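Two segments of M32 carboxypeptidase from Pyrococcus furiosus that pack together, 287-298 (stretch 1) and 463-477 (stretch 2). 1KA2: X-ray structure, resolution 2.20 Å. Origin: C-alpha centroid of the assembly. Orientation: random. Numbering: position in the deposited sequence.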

# COMPACT_ATOMS: atom_id res chain seq x y z
N THR A 287 -20.26 -1.19 -3.62
CA THR A 287 -21.07 -1.71 -4.72
C THR A 287 -20.53 -1.31 -6.08
O THR A 287 -19.82 -0.31 -6.21
CB THR A 287 -22.50 -1.17 -4.65
OG1 THR A 287 -22.52 0.18 -5.12
CG2 THR A 287 -23.02 -1.22 -3.23
N PRO A 288 -20.88 -2.07 -7.13
CA PRO A 288 -20.42 -1.78 -8.50
C PRO A 288 -20.93 -0.50 -9.17
O PRO A 288 -20.48 -0.17 -10.26
CB PRO A 288 -20.81 -3.04 -9.27
CG PRO A 288 -21.96 -3.58 -8.50
CD PRO A 288 -21.57 -3.37 -7.07
N ILE A 289 -21.85 0.23 -8.53
CA ILE A 289 -22.34 1.48 -9.13
C ILE A 289 -21.56 2.70 -8.64
O ILE A 289 -21.66 3.78 -9.23
CB ILE A 289 -23.85 1.72 -8.87
CG1 ILE A 289 -24.20 1.52 -7.40
CG2 ILE A 289 -24.67 0.82 -9.79
CD1 ILE A 289 -25.68 1.78 -7.10
N ALA A 290 -20.80 2.53 -7.57
CA ALA A 290 -19.98 3.62 -7.07
C ALA A 290 -18.78 3.76 -8.02
O ALA A 290 -18.29 2.76 -8.55
CB ALA A 290 -19.48 3.30 -5.65
N GLY A 291 -18.33 4.99 -8.27
CA GLY A 291 -17.19 5.21 -9.15
C GLY A 291 -17.46 5.69 -10.58
O GLY A 291 -18.49 5.38 -11.17
N GLY A 292 -16.50 6.44 -11.13
CA GLY A 292 -16.65 6.96 -12.49
C GLY A 292 -17.10 5.93 -13.51
O GLY A 292 -16.58 4.82 -13.56
N VAL A 293 -18.06 6.31 -14.35
CA VAL A 293 -18.59 5.37 -15.32
C VAL A 293 -17.69 4.93 -16.49
O VAL A 293 -17.84 3.82 -16.98
CB VAL A 293 -19.98 5.87 -15.87
CG1 VAL A 293 -19.79 6.99 -16.93
CG2 VAL A 293 -20.76 4.68 -16.41
N SER A 294 -16.76 5.76 -16.93
CA SER A 294 -15.91 5.38 -18.05
C SER A 294 -14.71 6.28 -18.24
O SER A 294 -14.62 7.34 -17.63
CB SER A 294 -16.71 5.40 -19.36
OG SER A 294 -17.04 6.74 -19.67
N LEU A 295 -13.80 5.85 -19.11
CA LEU A 295 -12.61 6.65 -19.42
C LEU A 295 -12.97 8.00 -19.99
O LEU A 295 -12.32 9.00 -19.69
CB LEU A 295 -11.73 5.94 -20.45
CG LEU A 295 -11.03 4.64 -20.06
CD1 LEU A 295 -10.14 4.16 -21.24
CD2 LEU A 295 -10.20 4.92 -18.81
N GLY A 296 -13.99 8.03 -20.84
CA GLY A 296 -14.38 9.30 -21.45
C GLY A 296 -14.99 10.32 -20.50
O GLY A 296 -14.66 11.49 -20.54
N ILE A 297 -15.89 9.87 -19.64
CA ILE A 297 -16.49 10.80 -18.68
C ILE A 297 -15.39 11.23 -17.70
O ILE A 297 -15.36 12.38 -17.26
CB ILE A 297 -17.66 10.15 -17.90
CG1 ILE A 297 -18.71 9.63 -18.89
CG2 ILE A 297 -18.30 11.17 -16.94
CD1 ILE A 297 -19.29 10.71 -19.78
N HIS A 298 -14.48 10.31 -17.35
CA HIS A 298 -13.41 10.67 -16.42
C HIS A 298 -12.53 11.75 -17.01
O HIS A 298 -12.18 12.70 -16.34
CB HIS A 298 -12.57 9.44 -16.04
CG HIS A 298 -12.58 9.15 -14.57
ND1 HIS A 298 -11.95 9.95 -13.64
CD2 HIS A 298 -13.17 8.15 -13.87
CE1 HIS A 298 -12.15 9.46 -12.43
NE2 HIS A 298 -12.89 8.36 -12.54
N LYS A 463 -24.64 16.96 -11.43
CA LYS A 463 -24.77 16.60 -12.84
C LYS A 463 -24.07 15.31 -13.24
O LYS A 463 -24.65 14.48 -13.95
CB LYS A 463 -24.27 17.75 -13.73
CG LYS A 463 -25.09 19.04 -13.63
CD LYS A 463 -26.54 18.79 -14.02
CE LYS A 463 -27.30 20.09 -14.29
NZ LYS A 463 -27.49 20.93 -13.08
N ILE A 464 -22.84 15.11 -12.77
CA ILE A 464 -22.07 13.92 -13.15
C ILE A 464 -21.69 12.92 -12.05
O ILE A 464 -22.07 11.75 -12.12
CB ILE A 464 -20.74 14.34 -13.82
CG1 ILE A 464 -20.99 15.35 -14.95
CG2 ILE A 464 -20.03 13.10 -14.35
CD1 ILE A 464 -21.88 14.84 -16.06
N HIS A 465 -20.93 13.39 -11.07
CA HIS A 465 -20.40 12.56 -9.98
C HIS A 465 -21.30 11.61 -9.17
O HIS A 465 -21.08 10.40 -9.17
CB HIS A 465 -19.63 13.47 -9.02
CG HIS A 465 -18.59 14.31 -9.69
ND1 HIS A 465 -17.86 15.28 -9.02
CD2 HIS A 465 -18.15 14.33 -10.97
CE1 HIS A 465 -17.02 15.85 -9.86
NE2 HIS A 465 -17.17 15.30 -11.05
N ARG A 466 -22.29 12.15 -8.47
CA ARG A 466 -23.15 11.33 -7.62
C ARG A 466 -23.77 10.14 -8.33
O ARG A 466 -24.17 9.17 -7.68
CB ARG A 466 -24.26 12.17 -7.00
CG ARG A 466 -25.23 12.78 -8.01
CD ARG A 466 -26.44 13.40 -7.31
NE ARG A 466 -27.22 12.37 -6.62
CZ ARG A 466 -28.30 12.60 -5.88
NH1 ARG A 466 -28.76 13.84 -5.73
NH2 ARG A 466 -28.92 11.59 -5.29
N TRP A 467 -23.87 10.21 -9.65
CA TRP A 467 -24.48 9.14 -10.42
C TRP A 467 -23.61 7.89 -10.57
O TRP A 467 -24.11 6.82 -10.93
CB TRP A 467 -24.92 9.66 -11.79
CG TRP A 467 -25.85 10.82 -11.67
CD1 TRP A 467 -25.68 12.08 -12.17
CD2 TRP A 467 -27.07 10.86 -10.92
NE1 TRP A 467 -26.70 12.90 -11.77
CE2 TRP A 467 -27.57 12.18 -11.00
CE3 TRP A 467 -27.79 9.91 -10.18
CZ2 TRP A 467 -28.76 12.57 -10.36
CZ3 TRP A 467 -28.97 10.31 -9.54
CH2 TRP A 467 -29.44 11.63 -9.64
N GLY A 468 -22.32 8.02 -10.27
CA GLY A 468 -21.44 6.86 -10.40
C GLY A 468 -21.65 6.12 -11.71
O GLY A 468 -21.67 6.73 -12.78
N SER A 469 -21.84 4.80 -11.61
CA SER A 469 -22.04 3.94 -12.76
C SER A 469 -23.48 3.46 -12.88
O SER A 469 -23.74 2.35 -13.37
CB SER A 469 -21.12 2.72 -12.68
OG SER A 469 -19.77 3.14 -12.65
N ILE A 470 -24.42 4.29 -12.44
CA ILE A 470 -25.82 3.92 -12.53
C ILE A 470 -26.28 3.78 -13.98
O ILE A 470 -26.94 2.80 -14.34
CB ILE A 470 -26.69 4.97 -11.79
CG1 ILE A 470 -26.54 4.76 -10.28
CG2 ILE A 470 -28.14 4.84 -12.21
CD1 ILE A 470 -27.12 5.88 -9.44
N TYR A 471 -25.91 4.74 -14.81
CA TYR A 471 -26.30 4.75 -16.22
C TYR A 471 -25.10 4.63 -17.14
O TYR A 471 -23.99 5.02 -16.78
CB TYR A 471 -27.03 6.06 -16.56
CG TYR A 471 -28.12 6.45 -15.58
CD1 TYR A 471 -27.91 7.45 -14.63
CD2 TYR A 471 -29.36 5.82 -15.61
CE1 TYR A 471 -28.92 7.81 -13.73
CE2 TYR A 471 -30.38 6.18 -14.72
CZ TYR A 471 -30.15 7.17 -13.79
OH TYR A 471 -31.16 7.53 -12.93
N PRO A 472 -25.30 4.08 -18.35
CA PRO A 472 -24.18 3.95 -19.29
C PRO A 472 -23.73 5.36 -19.65
O PRO A 472 -24.48 6.32 -19.43
CB PRO A 472 -24.82 3.23 -20.48
CG PRO A 472 -25.95 2.45 -19.86
CD PRO A 472 -26.52 3.44 -18.88
N PRO A 473 -22.53 5.52 -20.20
CA PRO A 473 -22.02 6.85 -20.57
C PRO A 473 -23.02 7.73 -21.31
O PRO A 473 -23.28 8.87 -20.91
CB PRO A 473 -20.80 6.53 -21.42
CG PRO A 473 -20.30 5.27 -20.82
CD PRO A 473 -21.57 4.47 -20.61
N LYS A 474 -23.58 7.22 -22.40
CA LYS A 474 -24.53 8.01 -23.18
C LYS A 474 -25.77 8.39 -22.40
O LYS A 474 -26.13 9.57 -22.34
CB LYS A 474 -24.91 7.26 -24.45
CG LYS A 474 -23.75 7.16 -25.43
CD LYS A 474 -24.16 6.50 -26.72
CE LYS A 474 -23.01 6.49 -27.71
NZ LYS A 474 -23.47 6.07 -29.06
N GLU A 475 -26.43 7.42 -21.80
CA GLU A 475 -27.63 7.69 -21.03
C GLU A 475 -27.34 8.69 -19.90
O GLU A 475 -28.19 9.49 -19.54
CB GLU A 475 -28.21 6.39 -20.47
CG GLU A 475 -29.55 6.55 -19.79
CD GLU A 475 -30.20 5.22 -19.44
OE1 GLU A 475 -31.28 5.25 -18.81
OE2 GLU A 475 -29.64 4.16 -19.80
N LEU A 476 -26.12 8.66 -19.37
CA LEU A 476 -25.74 9.58 -18.30
C LEU A 476 -25.74 11.02 -18.81
O LEU A 476 -26.23 11.91 -18.12
CB LEU A 476 -24.35 9.24 -17.76
CG LEU A 476 -23.78 10.23 -16.74
CD1 LEU A 476 -24.77 10.46 -15.61
CD2 LEU A 476 -22.44 9.71 -16.20
N LEU A 477 -25.18 11.24 -19.99
CA LEU A 477 -25.13 12.58 -20.58
C LEU A 477 -26.52 13.16 -20.85
O LEU A 477 -26.81 14.29 -20.47
CB LEU A 477 -24.32 12.57 -21.87
CG LEU A 477 -22.82 12.80 -21.69
CD1 LEU A 477 -22.08 12.53 -22.99
CD2 LEU A 477 -22.59 14.23 -21.21

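Ser469 is the polar centre of this contact, and both of its donors are spent on backbone carbonyls of the facing loop. Its amide N gives a short, nearly straight hydrogen bond to Ile289 O (2.6 Å, 174° at the hydrogen), while its hydroxyl OG, with chi1 in the m well and CA-to-CB pointing toward the other stretch, donates to Gly291 O at 3.0 Å. One small residue thus satisfies two acceptors two positions apart. Although Gly291 O also lies 3.4 Å from Ser469 N, the angle there is poor, and the amide is committed to Ile289.

Gly468 lets the backbones come this close. It has positive phi, and an ideal CB on it would sit 2.1 Å from Ile289 O; instead its CA approaches that same oxygen at 3.3 Å in a CA-H...O contact. Gly291 is glycine for a different reason: at phi 102° and psi 150° a CB would jam against the carbonyl O of the residue before it. Turns flank these groups: Ala290 N bonds to Thr287 O on one side, and Gly468 N to His465 O and Ile470 N to Trp467 O on the other, so these amides are satisfied locally.

Beyond the polar centre the contact turns apolar. Val293, the residue most covered by the opposing stretch, places CG1 3.9 Å from Leu476 CD2 and CG2 4.3 Å from Pro473 CD. Ile297 continues the patch from the helix, its CG2 3.7 Å from Ile464 CG2. Aliphatic side chains suit these places, filling space without adding polar groups that need partners.

Ser294 serves its own helix: its OG accepts a weak capping bond from Ile297 N (3.3 Å) and is also hydrogen-bonded elsewhere in the structure, yet the same atom packs 3.8 Å from Pro473 CG. The rule to read here is economical: polar bonds fix the loops, and aliphatic packing extends the contact, which buries 567 Å² counting both stretches.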